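Local structure of type VI secretion system-associated protein TagF (2QNU) at residues W48-A61 with T73-F87. The protein is associated with the type VI secretion system and probably serves that machinery as an accessory protein of still undefined activity. Residues are numbered along the deposited sequence; the frame is centred on the assembly and turned at random.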
ATOM      1  N   TRP B  48      -5.140  -3.069 -34.293  1.00 39.31           N
ATOM      2  CA  TRP B  48      -4.152  -2.384 -33.441  1.00 38.60           C
ATOM      3  C   TRP B  48      -4.247  -0.858 -33.540  1.00 38.75           C
ATOM      4  O   TRP B  48      -4.250  -0.134 -32.504  1.00 38.11           O
ATOM      5  CB  TRP B  48      -2.724  -2.815 -33.816  1.00 38.33           C
ATOM      6  CG  TRP B  48      -1.724  -2.123 -32.931  1.00 37.06           C
ATOM      7  CD1 TRP B  48      -1.392  -2.484 -31.639  1.00 37.90           C
ATOM      8  CD2 TRP B  48      -0.953  -0.961 -33.222  1.00 38.03           C
ATOM      9  NE1 TRP B  48      -0.489  -1.585 -31.120  1.00 38.25           N
ATOM     10  CE2 TRP B  48      -0.188  -0.656 -32.063  1.00 36.97           C
ATOM     11  CE3 TRP B  48      -0.820  -0.139 -34.335  1.00 38.22           C
ATOM     12  CZ2 TRP B  48       0.675   0.419 -32.006  1.00 38.74           C
ATOM     13  CZ3 TRP B  48       0.046   0.956 -34.254  1.00 38.33           C
ATOM     14  CH2 TRP B  48       0.777   1.212 -33.107  1.00 37.48           C
ATOM     15  N   LEU B  49      -4.279  -0.348 -34.783  1.00 37.94           N
ATOM     16  CA  LEU B  49      -4.085   1.079 -35.024  1.00 38.22           C
ATOM     17  C   LEU B  49      -5.227   1.938 -34.480  1.00 37.85           C
ATOM     18  O   LEU B  49      -5.003   2.974 -33.852  1.00 36.85           O
ATOM     19  CB  LEU B  49      -3.827   1.336 -36.489  1.00 39.13           C
ATOM     20  CG  LEU B  49      -3.664   2.787 -36.873  1.00 38.36           C
ATOM     21  CD1 LEU B  49      -2.439   3.424 -36.252  1.00 41.03           C
ATOM     22  CD2 LEU B  49      -3.631   2.882 -38.405  1.00 39.74           C
ATOM     23  N   ASP B  50      -6.429   1.418 -34.616  1.00 37.86           N
ATOM     24  CA  ASP B  50      -7.622   2.025 -34.043  1.00 39.41           C
ATOM     25  C   ASP B  50      -7.601   2.101 -32.542  1.00 39.27           C
ATOM     26  O   ASP B  50      -7.971   3.135 -31.937  1.00 40.65           O
ATOM     27  CB  ASP B  50      -8.841   1.199 -34.466  1.00 38.96           C
ATOM     28  CG  ASP B  50      -9.132   1.308 -35.997  1.00 43.43           C
ATOM     29  OD1 ASP B  50      -8.433   2.074 -36.725  1.00 43.51           O
ATOM     30  OD2 ASP B  50     -10.044   0.584 -36.485  1.00 46.77           O
ATOM     31  N   ALA B  51      -7.187   0.999 -31.928  1.00 37.63           N
ATOM     32  CA  ALA B  51      -7.014   0.962 -30.444  1.00 37.65           C
ATOM     33  C   ALA B  51      -5.980   1.964 -29.933  1.00 36.19           C
ATOM     34  O   ALA B  51      -6.246   2.727 -28.974  1.00 37.93           O
ATOM     35  CB  ALA B  51      -6.616  -0.470 -30.023  1.00 36.74           C
ATOM     36  N   TYR B  52      -4.808   1.934 -30.550  1.00 36.15           N
ATOM     37  CA  TYR B  52      -3.670   2.785 -30.229  1.00 37.00           C
ATOM     38  C   TYR B  52      -4.021   4.290 -30.309  1.00 38.25           C
ATOM     39  O   TYR B  52      -3.755   5.073 -29.374  1.00 39.20           O
ATOM     40  CB  TYR B  52      -2.520   2.484 -31.178  1.00 35.42           C
ATOM     41  CG  TYR B  52      -1.247   3.368 -31.029  1.00 36.24           C
ATOM     42  CD1 TYR B  52      -0.926   4.357 -31.985  1.00 36.72           C
ATOM     43  CD2 TYR B  52      -0.354   3.200 -29.959  1.00 38.23           C
ATOM     44  CE1 TYR B  52       0.237   5.146 -31.891  1.00 34.80           C
ATOM     45  CE2 TYR B  52       0.805   3.990 -29.855  1.00 37.31           C
ATOM     46  CZ  TYR B  52       1.098   4.949 -30.825  1.00 36.31           C
ATOM     47  OH  TYR B  52       2.237   5.679 -30.746  1.00 36.61           O
ATOM     48  N   LEU B  53      -4.591   4.665 -31.441  1.00 38.12           N
ATOM     49  CA  LEU B  53      -4.928   6.087 -31.747  1.00 38.88           C
ATOM     50  C   LEU B  53      -5.915   6.684 -30.804  1.00 38.33           C
ATOM     51  O   LEU B  53      -5.846   7.886 -30.534  1.00 39.27           O
ATOM     52  CB  LEU B  53      -5.517   6.147 -33.117  1.00 38.14           C
ATOM     53  CG  LEU B  53      -4.605   6.462 -34.274  1.00 41.70           C
ATOM     54  CD1 LEU B  53      -3.151   6.297 -34.102  1.00 41.08           C
ATOM     55  CD2 LEU B  53      -5.128   5.687 -35.467  1.00 43.58           C
ATOM     56  N   THR B  54      -6.825   5.878 -30.272  1.00 37.75           N
ATOM     57  CA  THR B  54      -7.819   6.423 -29.375  1.00 38.95           C
ATOM     58  C   THR B  54      -7.635   6.043 -27.920  1.00 38.26           C
ATOM     59  O   THR B  54      -8.587   6.179 -27.137  1.00 38.18           O
ATOM     60  CB  THR B  54      -9.196   5.936 -29.772  1.00 39.66           C
ATOM     61  OG1 THR B  54      -9.182   4.500 -29.737  1.00 42.31           O
ATOM     62  CG2 THR B  54      -9.558   6.437 -31.187  1.00 42.38           C
ATOM     63  N   SER B  55      -6.469   5.469 -27.580  1.00 38.28           N
ATOM     64  CA  SER B  55      -6.189   4.983 -26.266  1.00 36.36           C
ATOM     65  C   SER B  55      -5.849   6.179 -25.346  1.00 36.91           C
ATOM     66  O   SER B  55      -5.463   7.258 -25.826  1.00 35.29           O
ATOM     67  CB  SER B  55      -5.023   3.994 -26.297  1.00 37.45           C
ATOM     68  OG  SER B  55      -3.871   4.598 -26.842  1.00 36.85           O
ATOM     69  N   PRO B  56      -5.996   5.992 -24.022  1.00 37.01           N
ATOM     70  CA  PRO B  56      -5.712   7.051 -23.050  1.00 36.08           C
ATOM     71  C   PRO B  56      -4.294   7.539 -22.943  1.00 35.50           C
ATOM     72  O   PRO B  56      -3.297   6.921 -23.389  1.00 33.50           O
ATOM     73  CB  PRO B  56      -6.065   6.414 -21.709  1.00 36.21           C
ATOM     74  CG  PRO B  56      -7.037   5.350 -22.076  1.00 37.12           C
ATOM     75  CD  PRO B  56      -6.485   4.784 -23.352  1.00 36.32           C
ATOM     76  N   LEU B  57      -4.221   8.711 -22.323  1.00 36.42           N
ATOM     77  CA  LEU B  57      -2.967   9.184 -21.802  1.00 35.44           C
ATOM     78  C   LEU B  57      -2.897   8.565 -20.402  1.00 35.53           C
ATOM     79  O   LEU B  57      -3.916   8.620 -19.644  1.00 35.43           O
ATOM     80  CB  LEU B  57      -2.955  10.715 -21.735  1.00 36.15           C
ATOM     81  CG  LEU B  57      -2.623  11.394 -23.083  1.00 37.57           C
ATOM     82  CD1 LEU B  57      -3.785  11.264 -24.096  1.00 38.64           C
ATOM     83  CD2 LEU B  57      -2.265  12.823 -22.839  1.00 37.36           C
ATOM     84  N   TRP B  58      -1.753   7.896 -20.122  1.00 35.28           N
ATOM     85  CA  TRP B  58      -1.515   7.273 -18.850  1.00 34.42           C
ATOM     86  C   TRP B  58      -0.470   8.041 -18.048  1.00 32.91           C
ATOM     87  O   TRP B  58       0.643   8.234 -18.438  1.00 34.29           O
ATOM     88  CB  TRP B  58      -1.106   5.831 -19.051  1.00 33.74           C
ATOM     89  CG  TRP B  58      -2.190   5.024 -19.637  1.00 31.59           C
ATOM     90  CD1 TRP B  58      -2.279   4.604 -20.918  1.00 32.55           C
ATOM     91  CD2 TRP B  58      -3.313   4.499 -18.959  1.00 34.14           C
ATOM     92  NE1 TRP B  58      -3.430   3.862 -21.102  1.00 33.62           N
ATOM     93  CE2 TRP B  58      -4.068   3.758 -19.905  1.00 35.39           C
ATOM     94  CE3 TRP B  58      -3.727   4.510 -17.627  1.00 34.98           C
ATOM     95  CZ2 TRP B  58      -5.238   3.100 -19.571  1.00 36.66           C
ATOM     96  CZ3 TRP B  58      -4.907   3.902 -17.306  1.00 35.93           C
ATOM     97  CH2 TRP B  58      -5.657   3.210 -18.279  1.00 36.60           C
ATOM     98  N   ARG B  59      -0.900   8.485 -16.907  1.00 33.68           N
ATOM     99  CA  ARG B  59      -0.022   9.020 -15.875  1.00 34.48           C
ATOM    100  C   ARG B  59       0.590   7.789 -15.158  1.00 34.71           C
ATOM    101  O   ARG B  59      -0.058   6.784 -15.052  1.00 34.22           O
ATOM    102  CB  ARG B  59      -0.864   9.772 -14.883  1.00 33.06           C
ATOM    103  CG  ARG B  59      -1.687  10.866 -15.498  1.00 31.91           C
ATOM    104  CD  ARG B  59      -2.753  11.383 -14.589  1.00 35.80           C
ATOM    105  NE  ARG B  59      -3.619  12.348 -15.296  1.00 38.69           N
ATOM    106  CZ  ARG B  59      -4.619  13.020 -14.727  1.00 40.27           C
ATOM    107  NH1 ARG B  59      -4.839  12.920 -13.427  1.00 44.22           N
ATOM    108  NH2 ARG B  59      -5.355  13.850 -15.435  1.00 42.59           N
ATOM    109  N   PHE B  60       1.840   7.885 -14.739  1.00 34.46           N
ATOM    110  CA  PHE B  60       2.476   6.800 -14.079  1.00 34.96           C
ATOM    111  C   PHE B  60       3.456   7.219 -12.979  1.00 34.50           C
ATOM    112  O   PHE B  60       4.023   8.297 -12.994  1.00 33.04           O
ATOM    113  CB  PHE B  60       3.204   5.925 -15.102  1.00 35.61           C
ATOM    114  CG  PHE B  60       4.301   6.640 -15.852  1.00 37.15           C
ATOM    115  CD1 PHE B  60       5.587   6.748 -15.320  1.00 35.31           C
ATOM    116  CD2 PHE B  60       4.063   7.162 -17.114  1.00 37.11           C
ATOM    117  CE1 PHE B  60       6.588   7.390 -16.026  1.00 36.03           C
ATOM    118  CE2 PHE B  60       5.034   7.818 -17.817  1.00 35.23           C
ATOM    119  CZ  PHE B  60       6.289   7.947 -17.307  1.00 37.31           C
ATOM    120  N   ALA B  61       3.652   6.279 -12.057  1.00 34.86           N
ATOM    121  CA  ALA B  61       4.741   6.304 -11.105  1.00 35.09           C
ATOM    122  C   ALA B  61       5.357   4.912 -10.988  1.00 34.72           C
ATOM    123  O   ALA B  61       4.670   3.909 -10.723  1.00 35.91           O
ATOM    124  CB  ALA B  61       4.237   6.747  -9.811  1.00 36.11           C
ATOM    125  N   THR B  73       8.273   9.336 -12.624  1.00 38.31           N
ATOM    126  CA  THR B  73       6.870   9.706 -12.748  1.00 37.71           C
ATOM    127  C   THR B  73       6.660  10.531 -14.025  1.00 37.75           C
ATOM    128  O   THR B  73       7.591  11.133 -14.543  1.00 36.58           O
ATOM    129  CB  THR B  73       6.384  10.466 -11.537  1.00 38.53           C
ATOM    130  OG1 THR B  73       4.967  10.582 -11.585  1.00 38.85           O
ATOM    131  CG2 THR B  73       7.006  11.843 -11.446  1.00 38.31           C
ATOM    132  N   GLY B  74       5.438  10.491 -14.552  1.00 36.73           N
ATOM    133  CA  GLY B  74       5.181  11.173 -15.801  1.00 36.83           C
ATOM    134  C   GLY B  74       3.868  10.833 -16.443  1.00 34.13           C
ATOM    135  O   GLY B  74       2.941  10.371 -15.782  1.00 33.84           O
ATOM    136  N   VAL B  75       3.798  11.139 -17.726  1.00 34.31           N
ATOM    137  CA  VAL B  75       2.631  10.817 -18.535  1.00 34.38           C
ATOM    138  C   VAL B  75       3.102  10.323 -19.896  1.00 33.54           C
ATOM    139  O   VAL B  75       4.063  10.823 -20.423  1.00 32.71           O
ATOM    140  CB  VAL B  75       1.664  12.004 -18.705  1.00 34.89           C
ATOM    141  CG1 VAL B  75       0.379  11.536 -19.435  1.00 35.40           C
ATOM    142  CG2 VAL B  75       1.304  12.640 -17.373  1.00 32.67           C
ATOM    143  N   VAL B  76       2.441   9.306 -20.434  1.00 33.47           N
ATOM    144  CA  VAL B  76       2.787   8.804 -21.763  1.00 34.39           C
ATOM    145  C   VAL B  76       1.531   8.845 -22.625  1.00 34.02           C
ATOM    146  O   VAL B  76       0.430   8.588 -22.137  1.00 33.36           O
ATOM    147  CB  VAL B  76       3.357   7.366 -21.777  1.00 35.96           C
ATOM    148  CG1 VAL B  76       2.469   6.366 -21.034  1.00 34.21           C
ATOM    149  CG2 VAL B  76       3.561   6.874 -23.205  1.00 35.98           C
HETATM  150  N   MSE B  77       1.709   9.233 -23.894  1.00 36.44           N
HETATM  151  CA  MSE B  77       0.615   9.376 -24.876  1.00 37.84           C
HETATM  152  C   MSE B  77       0.940   8.729 -26.208  1.00 35.63           C
HETATM  153  O   MSE B  77       2.021   8.908 -26.686  1.00 33.73           O
HETATM  154  CB  MSE B  77       0.413  10.888 -25.149  1.00 36.44           C
HETATM  155  CG  MSE B  77      -0.727  11.170 -26.161  1.00 40.94           C
HETATM  156 SE   MSE B  77      -0.795  13.121 -26.681  1.00 49.45          SE
HETATM  157  CE  MSE B  77       0.689  13.115 -27.849  1.00 41.43           C
ATOM    158  N   PRO B  78      -0.017   8.040 -26.849  1.00 37.86           N
ATOM    159  CA  PRO B  78       0.235   7.561 -28.220  1.00 37.56           C
ATOM    160  C   PRO B  78       0.618   8.717 -29.159  1.00 36.96           C
ATOM    161  O   PRO B  78       0.035   9.800 -29.077  1.00 38.39           O
ATOM    162  CB  PRO B  78      -1.104   6.942 -28.656  1.00 37.82           C
ATOM    163  CG  PRO B  78      -1.820   6.674 -27.375  1.00 41.01           C
ATOM    164  CD  PRO B  78      -1.353   7.646 -26.354  1.00 38.25           C
ATOM    165  N   SER B  79       1.613   8.499 -29.999  1.00 36.43           N
ATOM    166  CA  SER B  79       2.163   9.560 -30.835  1.00 36.07           C
ATOM    167  C   SER B  79       2.693   9.010 -32.149  1.00 36.43           C
ATOM    168  O   SER B  79       2.547   7.804 -32.473  1.00 34.66           O
ATOM    169  CB  SER B  79       3.244  10.322 -30.067  1.00 36.25           C
ATOM    170  OG  SER B  79       3.582  11.555 -30.721  1.00 32.48           O
ATOM    171  N   ILE B  80       3.338   9.890 -32.888  1.00 36.62           N
ATOM    172  CA  ILE B  80       3.723   9.620 -34.265  1.00 38.97           C
ATOM    173  C   ILE B  80       4.793  10.608 -34.694  1.00 38.70           C
ATOM    174  O   ILE B  80       4.856  11.715 -34.148  1.00 39.66           O
ATOM    175  CB  ILE B  80       2.478   9.760 -35.196  1.00 39.16           C
ATOM    176  CG1 ILE B  80       2.707   9.106 -36.563  1.00 41.40           C
ATOM    177  CG2 ILE B  80       2.129  11.213 -35.419  1.00 39.98           C
ATOM    178  CD1 ILE B  80       1.524   9.294 -37.524  1.00 39.81           C
ATOM    179  N   ASP B  81       5.659  10.204 -35.604  1.00 38.80           N
ATOM    180  CA  ASP B  81       6.730  11.090 -36.063  1.00 40.94           C
ATOM    181  C   ASP B  81       6.279  11.764 -37.355  1.00 41.01           C
ATOM    182  O   ASP B  81       5.188  11.493 -37.855  1.00 39.96           O
ATOM    183  CB  ASP B  81       8.085  10.372 -36.231  1.00 40.52           C
ATOM    184  CG  ASP B  81       8.081   9.251 -37.355  1.00 43.81           C
ATOM    185  OD1 ASP B  81       7.278   9.347 -38.319  1.00 49.39           O
ATOM    186  OD2 ASP B  81       8.916   8.299 -37.274  1.00 43.49           O
ATOM    187  N   ARG B  82       7.115  12.658 -37.859  1.00 42.57           N
ATOM    188  CA  ARG B  82       6.793  13.491 -39.046  1.00 43.86           C
ATOM    189  C   ARG B  82       6.538  12.654 -40.323  1.00 44.60           C
ATOM    190  O   ARG B  82       5.778  13.052 -41.181  1.00 46.50           O
ATOM    191  CB  ARG B  82       7.902  14.561 -39.228  1.00 44.12           C
ATOM    192  CG  ARG B  82       7.991  15.329 -40.564  1.00 43.99           C
ATOM    193  CD  ARG B  82       6.770  16.213 -40.826  1.00 48.33           C
ATOM    194  NE  ARG B  82       6.875  17.047 -42.038  1.00 50.48           N
ATOM    195  CZ  ARG B  82       7.055  16.596 -43.288  1.00 51.39           C
ATOM    196  NH1 ARG B  82       7.171  15.280 -43.546  1.00 50.98           N
ATOM    197  NH2 ARG B  82       7.135  17.481 -44.300  1.00 50.36           N
ATOM    198  N   VAL B  83       7.145  11.491 -40.435  1.00 45.79           N
ATOM    199  CA  VAL B  83       6.922  10.625 -41.592  1.00 45.67           C
ATOM    200  C   VAL B  83       6.016   9.411 -41.329  1.00 45.97           C
ATOM    201  O   VAL B  83       6.102   8.415 -42.053  1.00 45.67           O
ATOM    202  CB  VAL B  83       8.256  10.169 -42.231  1.00 46.13           C
ATOM    203  CG1 VAL B  83       9.052  11.395 -42.716  1.00 48.46           C
ATOM    204  CG2 VAL B  83       9.092   9.338 -41.298  1.00 45.63           C
ATOM    205  N   GLY B  84       5.145   9.504 -40.320  1.00 45.06           N
ATOM    206  CA  GLY B  84       4.016   8.580 -40.177  1.00 45.11           C
ATOM    207  C   GLY B  84       4.239   7.285 -39.395  1.00 45.03           C
ATOM    208  O   GLY B  84       3.372   6.403 -39.353  1.00 45.69           O
ATOM    209  N   ARG B  85       5.393   7.155 -38.748  1.00 44.97           N
ATOM    210  CA  ARG B  85       5.682   5.970 -37.937  1.00 43.51           C
ATOM    211  C   ARG B  85       5.198   6.182 -36.499  1.00 42.78           C
ATOM    212  O   ARG B  85       5.250   7.308 -35.989  1.00 42.98           O
ATOM    213  CB  ARG B  85       7.168   5.664 -38.029  1.00 43.94           C
ATOM    214  CG  ARG B  85       7.613   5.532 -39.485  1.00 43.87           C
ATOM    215  CD  ARG B  85       9.124   5.561 -39.700  1.00 44.09           C
ATOM    216  NE  ARG B  85       9.762   6.760 -39.167  1.00 43.74           N
ATOM    217  CZ  ARG B  85      11.055   7.030 -39.305  1.00 46.19           C
ATOM    218  NH1 ARG B  85      11.855   6.234 -40.009  1.00 49.03           N
ATOM    219  NH2 ARG B  85      11.563   8.103 -38.738  1.00 46.20           N
ATOM    220  N   TYR B  86       4.670   5.122 -35.877  1.00 41.43           N
ATOM    221  CA  TYR B  86       4.051   5.186 -34.536  1.00 40.67           C
ATOM    222  C   TYR B  86       4.999   4.891 -33.357  1.00 40.74           C
ATOM    223  O   TYR B  86       5.662   3.857 -33.327  1.00 40.17           O
ATOM    224  CB  TYR B  86       2.841   4.245 -34.508  1.00 41.64           C
ATOM    225  CG  TYR B  86       1.838   4.637 -35.551  1.00 42.60           C
ATOM    226  CD1 TYR B  86       1.081   5.792 -35.373  1.00 41.09           C
ATOM    227  CD2 TYR B  86       1.685   3.898 -36.747  1.00 43.88           C
ATOM    228  CE1 TYR B  86       0.180   6.209 -36.308  1.00 44.31           C
ATOM    229  CE2 TYR B  86       0.789   4.303 -37.699  1.00 44.02           C
ATOM    230  CZ  TYR B  86       0.030   5.471 -37.476  1.00 46.57           C
ATOM    231  OH  TYR B  86      -0.882   5.953 -38.375  1.00 43.08           O
ATOM    232  N   PHE B  87       5.067   5.809 -32.383  1.00 38.95           N
ATOM    233  CA  PHE B  87       5.710   5.558 -31.108  1.00 37.82           C
ATOM    234  C   PHE B  87       5.205   6.528 -30.073  1.00 37.24           C
ATOM    235  O   PHE B  87       4.986   7.692 -30.392  1.00 37.79           O
ATOM    236  CB  PHE B  87       7.222   5.730 -31.222  1.00 37.56           C
ATOM    237  CG  PHE B  87       7.965   4.990 -30.208  1.00 39.45           C
ATOM    238  CD1 PHE B  87       8.187   3.604 -30.359  1.00 39.20           C
ATOM    239  CD2 PHE B  87       8.469   5.640 -29.047  1.00 38.80           C
ATOM    240  CE1 PHE B  87       8.897   2.920 -29.408  1.00 38.17           C
ATOM    241  CE2 PHE B  87       9.183   4.943 -28.119  1.00 38.66           C
ATOM    242  CZ  PHE B  87       9.385   3.584 -28.291  1.00 39.11           C
TER
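Two donors grip the backbone oxygen of Ser79: the phenol of Tyr52, whose OH lies 2.8 Å from Ser79 O, and the backbone N of Phe87. The phenol comes in slightly tilted from the carbonyl plane, while Ser79 O itself sits at the edge of the Tyr52 ring. With CG anti to the backbone N (chi1 176°), Tyr52 sends its ring off the helix between two neighbours: Pro78 CB rests over one face, 3.7 Å from the ring centroid, and Trp48 CH2 covers the opposite face. The neighbours on the two faces would restrain the turning of the ring, and the bond to Ser79 O would fix its far end. Tyr86 meets Tyr52 obliquely, CD1 lying 3.6 Å from Tyr52 CE1, and receives Leu49 CD1 over one of its own faces as a CH-pi contact.

The same principle, one acceptor with two donors, recurs at the far end, where the chain becomes an antiparallel beta hairpin, 58-62 with 71-77, at the heart of the sheet. There Phe60 O accepts from Gly74 N and, at 2.8 Å, from Thr73 OG1. Trp58–Val76 and Phe60–Gly74 are hydrogen-bonded pairs; Arg59–Val75 between them is non-hydrogen-bonded. With CG between the backbone N and the carbonyl carbon (chi1 62°), Phe60 lays its ring across the neighbouring strand, so that Gly74 CA lies over its face, 4.0 Å from the centroid. Val75 CG2 packs beside Arg59 CG on the sheet face covered by helix 110-121, from which Glu116 forms a salt bridge with Arg59. Beyond the Trp58–Val76 pair, on the side toward the helix 48-53, Leu57 CG lies 3.6 Å from CG of selenomethionine Met77, the two side chains running alongside in the same direction.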